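Local coordinates for protein transcription termination factor FttA (Methanosarcina mazei, PDB 2XR1) that probably terminates archaeal transcription as a dimeric, zinc-dependent ribonuclease that cuts nascent RNA at the polymerase exit channel and degrades the released transcript from its 5' end, at residues Q182-E194 with T628-L640. Residues are numbered along the deposited sequence; the frame is centred on the assembly and turned at random.
Sequences QWVRVTALGGCKE and TRALTNLETVRLL
Strands 185-190 and 636-638 run antiparallel, with Val186 and Val637 as a hydrogen-bonded pair joined by two backbone bonds, N of each to O of the other, both 2.9 Å. Pairing continues past both ends of strand 636-638: Ala188 N binds Glu635 O, Leu634 N of the type II turn 632-635 binds Ala188 O, Leu639 N bonds Val184 O, and Val184 N reaches the C-terminal carboxylate at Leu640 OXT (2.9 Å). That oxygen also takes Arg638 NE at 3.0 Å, in the guanidinium plane, a salt bridge that fixes the chain end beside Trp183. After the beta-CASP insertion the chain thus returns to the metallo-beta-lactamase fold, adding its last strand beside the first, outermost in this chain's sheet; at the dimer interface Thr636 makes backbone hydrogen bonds to the second subunit, and Arg185 forms a salt bridge with Glu231 of that subunit. Thr187 OG1 and Thr636 OG1 lie 2.6 Å apart in a hydrogen bond, while on the other face Val186 CG2 packs on Leu639 CD2. Asn633 fits into the turn of chain through Gly191 and Glu194; the former lies about 9 Å from a bound zinc ion. Asn633 ND2 donates to Glu194 OE2 (2.9 Å) from above the carboxylate plane, whereas Gly191 N takes the anti lone pair of OE2, which is also salt-bridged to Arg197. Lys193, bent at its last torsion (chi4 70°), brings NZ to Thr632 OG1 at 2.8 Å and Leu631 O at 3.1 Å.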
loop_
_atom_site.group_PDB
_atom_site.type_symbol
_atom_site.label_atom_id
_atom_site.label_comp_id
_atom_site.label_asym_id
_atom_site.label_seq_id
_atom_site.Cartn_x
_atom_site.Cartn_y
_atom_site.Cartn_z
ATOM N N GLN B 182 -3.874 -15.525 -6.162
ATOM C CA GLN B 182 -2.547 -15.579 -5.627
ATOM C C GLN B 182 -1.803 -14.356 -6.084
ATOM O O GLN B 182 -1.931 -13.940 -7.246
ATOM C CB GLN B 182 -1.814 -16.896 -5.943
ATOM C CG GLN B 182 -2.064 -17.524 -7.325
ATOM C CD GLN B 182 -1.932 -19.066 -7.316
ATOM O OE1 GLN B 182 -1.956 -19.706 -6.251
ATOM N NE2 GLN B 182 -1.808 -19.658 -8.501
ATOM N N TRP B 183 -1.132 -13.729 -5.110
ATOM C CA TRP B 183 -0.179 -12.673 -5.326
ATOM C C TRP B 183 0.653 -12.504 -4.059
ATOM O O TRP B 183 0.297 -13.015 -2.983
ATOM C CB TRP B 183 -0.837 -11.359 -5.726
ATOM C CG TRP B 183 -2.037 -10.957 -4.974
ATOM C CD1 TRP B 183 -3.310 -11.045 -5.395
ATOM C CD2 TRP B 183 -2.084 -10.324 -3.692
ATOM N NE1 TRP B 183 -4.155 -10.538 -4.464
ATOM C CE2 TRP B 183 -3.416 -10.102 -3.394
ATOM C CE3 TRP B 183 -1.125 -9.932 -2.774
ATOM C CZ2 TRP B 183 -3.817 -9.521 -2.211
ATOM C CZ3 TRP B 183 -1.525 -9.390 -1.593
ATOM C CH2 TRP B 183 -2.862 -9.162 -1.334
ATOM N N VAL B 184 1.779 -11.832 -4.213
ATOM C CA VAL B 184 2.621 -11.487 -3.107
ATOM C C VAL B 184 3.105 -10.052 -3.338
ATOM O O VAL B 184 3.364 -9.653 -4.466
ATOM C CB VAL B 184 3.840 -12.464 -3.041
ATOM C CG1 VAL B 184 4.605 -12.294 -1.756
ATOM C CG2 VAL B 184 3.340 -13.898 -3.179
ATOM N N ARG B 185 3.203 -9.273 -2.270
ATOM C CA ARG B 185 3.753 -7.943 -2.355
ATOM C C ARG B 185 4.408 -7.483 -1.080
ATOM O O ARG B 185 4.151 -7.995 -0.041
ATOM C CB ARG B 185 2.703 -6.985 -2.801
ATOM C CG ARG B 185 1.447 -7.074 -2.042
ATOM C CD ARG B 185 0.389 -6.241 -2.721
ATOM N NE ARG B 185 -0.656 -5.992 -1.759
ATOM C CZ ARG B 185 -1.375 -4.893 -1.658
ATOM N NH1 ARG B 185 -1.201 -3.861 -2.471
ATOM N NH2 ARG B 185 -2.281 -4.843 -0.712
ATOM N N VAL B 186 5.293 -6.517 -1.191
ATOM C CA VAL B 186 5.985 -5.926 -0.050
ATOM C C VAL B 186 5.723 -4.425 0.004
ATOM O O VAL B 186 5.977 -3.740 -0.995
ATOM C CB VAL B 186 7.464 -6.039 -0.248
ATOM C CG1 VAL B 186 8.173 -5.337 0.887
ATOM C CG2 VAL B 186 7.875 -7.496 -0.408
ATOM N N THR B 187 5.199 -3.927 1.135
ATOM C CA THR B 187 5.022 -2.492 1.376
ATOM C C THR B 187 6.088 -2.076 2.359
ATOM O O THR B 187 6.372 -2.815 3.284
ATOM C CB THR B 187 3.639 -2.137 1.980
ATOM O OG1 THR B 187 2.584 -2.611 1.146
ATOM C CG2 THR B 187 3.468 -0.611 2.124
ATOM N N ALA B 188 6.697 -0.908 2.144
ATOM C CA ALA B 188 7.748 -0.397 3.041
ATOM C C ALA B 188 7.144 0.629 3.994
ATOM O O ALA B 188 6.432 1.548 3.559
ATOM C CB ALA B 188 8.902 0.232 2.239
ATOM N N LEU B 189 7.415 0.482 5.282
ATOM C CA LEU B 189 6.904 1.421 6.231
ATOM C C LEU B 189 7.992 2.208 6.971
ATOM O O LEU B 189 7.682 3.043 7.816
ATOM C CB LEU B 189 6.053 0.687 7.225
ATOM C CG LEU B 189 4.873 -0.054 6.612
ATOM C CD1 LEU B 189 4.275 -0.979 7.675
ATOM C CD2 LEU B 189 3.815 0.898 6.088
ATOM N N GLY B 190 9.245 1.924 6.663
ATOM C CA GLY B 190 10.382 2.658 7.170
ATOM C C GLY B 190 11.622 1.858 6.839
ATOM O O GLY B 190 11.534 0.673 6.678
ATOM N N GLY B 191 12.774 2.501 6.762
ATOM C CA GLY B 191 14.021 1.800 6.489
ATOM C C GLY B 191 14.448 1.851 5.026
ATOM O O GLY B 191 15.312 1.074 4.590
ATOM N N CYS B 192 13.869 2.792 4.280
ATOM C CA CYS B 192 14.127 2.898 2.859
ATOM C C CYS B 192 14.735 4.247 2.545
ATOM O O CYS B 192 14.208 5.295 2.926
ATOM C CB CYS B 192 12.844 2.619 2.055
ATOM S SG CYS B 192 12.318 0.836 2.234
ATOM N N LYS B 193 15.874 4.203 1.865
ATOM C CA LYS B 193 16.651 5.414 1.558
ATOM C C LYS B 193 17.045 6.116 2.844
ATOM O O LYS B 193 17.290 7.315 2.857
ATOM C CB LYS B 193 15.890 6.341 0.609
ATOM C CG LYS B 193 15.705 5.781 -0.803
ATOM C CD LYS B 193 14.895 6.749 -1.644
ATOM C CE LYS B 193 14.828 6.406 -3.130
ATOM N NZ LYS B 193 14.012 5.199 -3.398
ATOM N N GLU B 194 17.099 5.335 3.925
ATOM C CA GLU B 194 17.528 5.813 5.247
ATOM C C GLU B 194 18.060 4.593 6.029
ATOM O O GLU B 194 17.811 3.449 5.693
ATOM C CB GLU B 194 16.388 6.505 6.009
ATOM C CG GLU B 194 15.218 5.569 6.317
ATOM C CD GLU B 194 13.893 6.257 6.745
ATOM O OE1 GLU B 194 13.760 7.523 6.797
ATOM O OE2 GLU B 194 12.959 5.483 7.035
ATOM N N THR B 628 17.150 -4.815 -10.392
ATOM C CA THR B 628 17.124 -4.359 -9.003
ATOM C C THR B 628 16.893 -2.856 -8.850
ATOM O O THR B 628 17.308 -2.071 -9.686
ATOM C CB THR B 628 18.370 -4.828 -8.206
ATOM O OG1 THR B 628 19.166 -3.709 -7.837
ATOM C CG2 THR B 628 19.202 -5.852 -8.987
ATOM N N ARG B 629 16.258 -2.473 -7.757
ATOM C CA ARG B 629 15.793 -1.122 -7.536
ATOM C C ARG B 629 15.636 -0.800 -6.038
ATOM O O ARG B 629 15.245 -1.673 -5.251
ATOM C CB ARG B 629 14.440 -0.982 -8.199
ATOM C CG ARG B 629 13.647 0.232 -7.742
ATOM C CD ARG B 629 12.575 0.682 -8.792
ATOM N NE ARG B 629 11.448 -0.262 -8.922
ATOM C CZ ARG B 629 10.488 -0.450 -8.006
ATOM N NH1 ARG B 629 10.492 0.220 -6.844
ATOM N NH2 ARG B 629 9.512 -1.327 -8.264
ATOM N N ALA B 630 15.900 0.462 -5.666
ATOM C CA ALA B 630 15.809 0.899 -4.266
ATOM C C ALA B 630 14.374 1.142 -3.862
ATOM O O ALA B 630 13.598 1.759 -4.612
ATOM C CB ALA B 630 16.605 2.133 -4.040
ATOM N N LEU B 631 14.014 0.652 -2.674
ATOM C CA LEU B 631 12.651 0.844 -2.176
ATOM C C LEU B 631 12.461 2.277 -1.648
ATOM O O LEU B 631 13.428 2.979 -1.369
ATOM C CB LEU B 631 12.325 -0.174 -1.094
ATOM C CG LEU B 631 12.320 -1.655 -1.486
ATOM C CD1 LEU B 631 12.026 -2.535 -0.277
ATOM C CD2 LEU B 631 11.289 -1.893 -2.576
ATOM N N THR B 632 11.207 2.711 -1.584
ATOM C CA THR B 632 10.838 4.021 -1.051
ATOM C C THR B 632 9.839 3.797 0.059
ATOM O O THR B 632 8.970 2.958 -0.073
ATOM C CB THR B 632 10.246 4.933 -2.159
ATOM O OG1 THR B 632 11.288 5.355 -3.038
ATOM C CG2 THR B 632 9.582 6.182 -1.608
ATOM N N ASN B 633 9.947 4.533 1.158
ATOM C CA ASN B 633 8.934 4.399 2.218
ATOM C C ASN B 633 7.553 4.669 1.633
ATOM O O ASN B 633 7.383 5.633 0.946
ATOM C CB ASN B 633 9.203 5.347 3.387
ATOM C CG ASN B 633 10.415 4.953 4.165
ATOM O OD1 ASN B 633 10.826 3.797 4.117
ATOM N ND2 ASN B 633 10.996 5.876 4.892
ATOM N N LEU B 634 6.620 3.769 1.901
ATOM C CA LEU B 634 5.205 3.861 1.526
ATOM C C LEU B 634 4.854 3.411 0.135
ATOM O O LEU B 634 3.707 3.511 -0.227
ATOM C CB LEU B 634 4.561 5.232 1.825
ATOM C CG LEU B 634 4.519 5.652 3.293
ATOM C CD1 LEU B 634 3.985 7.036 3.392
ATOM C CD2 LEU B 634 3.685 4.673 4.135
ATOM N N GLU B 635 5.812 2.889 -0.615
ATOM C CA GLU B 635 5.564 2.198 -1.877
ATOM C C GLU B 635 5.353 0.712 -1.642
ATOM O O GLU B 635 5.817 0.164 -0.654
ATOM C CB GLU B 635 6.733 2.416 -2.840
ATOM C CG GLU B 635 6.951 3.905 -3.178
ATOM C CD GLU B 635 7.523 4.211 -4.603
ATOM O OE1 GLU B 635 8.456 3.500 -5.033
ATOM O OE2 GLU B 635 7.047 5.182 -5.279
ATOM N N THR B 636 4.589 0.065 -2.505
ATOM C CA THR B 636 4.356 -1.363 -2.428
ATOM C C THR B 636 4.759 -1.939 -3.777
ATOM O O THR B 636 4.336 -1.503 -4.812
ATOM C CB THR B 636 2.863 -1.750 -2.146
ATOM O OG1 THR B 636 2.430 -1.131 -0.951
ATOM C CG2 THR B 636 2.685 -3.280 -1.941
ATOM N N VAL B 637 5.573 -2.962 -3.739
ATOM C CA VAL B 637 6.029 -3.632 -4.920
ATOM C C VAL B 637 5.409 -5.042 -5.019
ATOM O O VAL B 637 5.319 -5.777 -4.032
ATOM C CB VAL B 637 7.521 -3.755 -4.807
ATOM C CG1 VAL B 637 7.996 -4.860 -5.673
ATOM C CG2 VAL B 637 8.169 -2.439 -5.163
ATOM N N ARG B 638 4.995 -5.425 -6.215
ATOM C CA ARG B 638 4.428 -6.755 -6.420
ATOM C C ARG B 638 5.493 -7.744 -6.881
ATOM O O ARG B 638 6.278 -7.469 -7.775
ATOM C CB ARG B 638 3.305 -6.709 -7.408
ATOM C CG ARG B 638 2.542 -8.000 -7.509
ATOM C CD ARG B 638 1.328 -7.786 -8.350
ATOM N NE ARG B 638 0.639 -9.020 -8.623
ATOM C CZ ARG B 638 -0.467 -9.073 -9.335
ATOM N NH1 ARG B 638 -1.013 -7.966 -9.857
ATOM N NH2 ARG B 638 -1.065 -10.244 -9.487
ATOM N N LEU B 639 5.535 -8.877 -6.205
ATOM C CA LEU B 639 6.513 -9.912 -6.458
ATOM C C LEU B 639 5.938 -11.002 -7.349
ATOM O O LEU B 639 6.674 -11.718 -8.019
ATOM C CB LEU B 639 6.945 -10.510 -5.128
ATOM C CG LEU B 639 8.073 -9.773 -4.398
ATOM C CD1 LEU B 639 7.936 -8.332 -4.447
ATOM C CD2 LEU B 639 8.147 -10.238 -2.957
ATOM N N LEU B 640 4.614 -11.119 -7.353
ATOM C CA LEU B 640 3.902 -12.172 -8.070
ATOM C C LEU B 640 2.422 -11.799 -8.049
ATOM O O LEU B 640 1.627 -12.070 -8.980
ATOM C CB LEU B 640 4.065 -13.494 -7.331
ATOM C CG LEU B 640 3.642 -14.841 -7.933
ATOM C CD1 LEU B 640 2.721 -15.538 -6.939
ATOM C CD2 LEU B 640 2.949 -14.729 -9.262
ATOM O OXT LEU B 640 2.007 -11.220 -7.031
HETATM O O HOH W 1 15.911 1.913 -0.183
#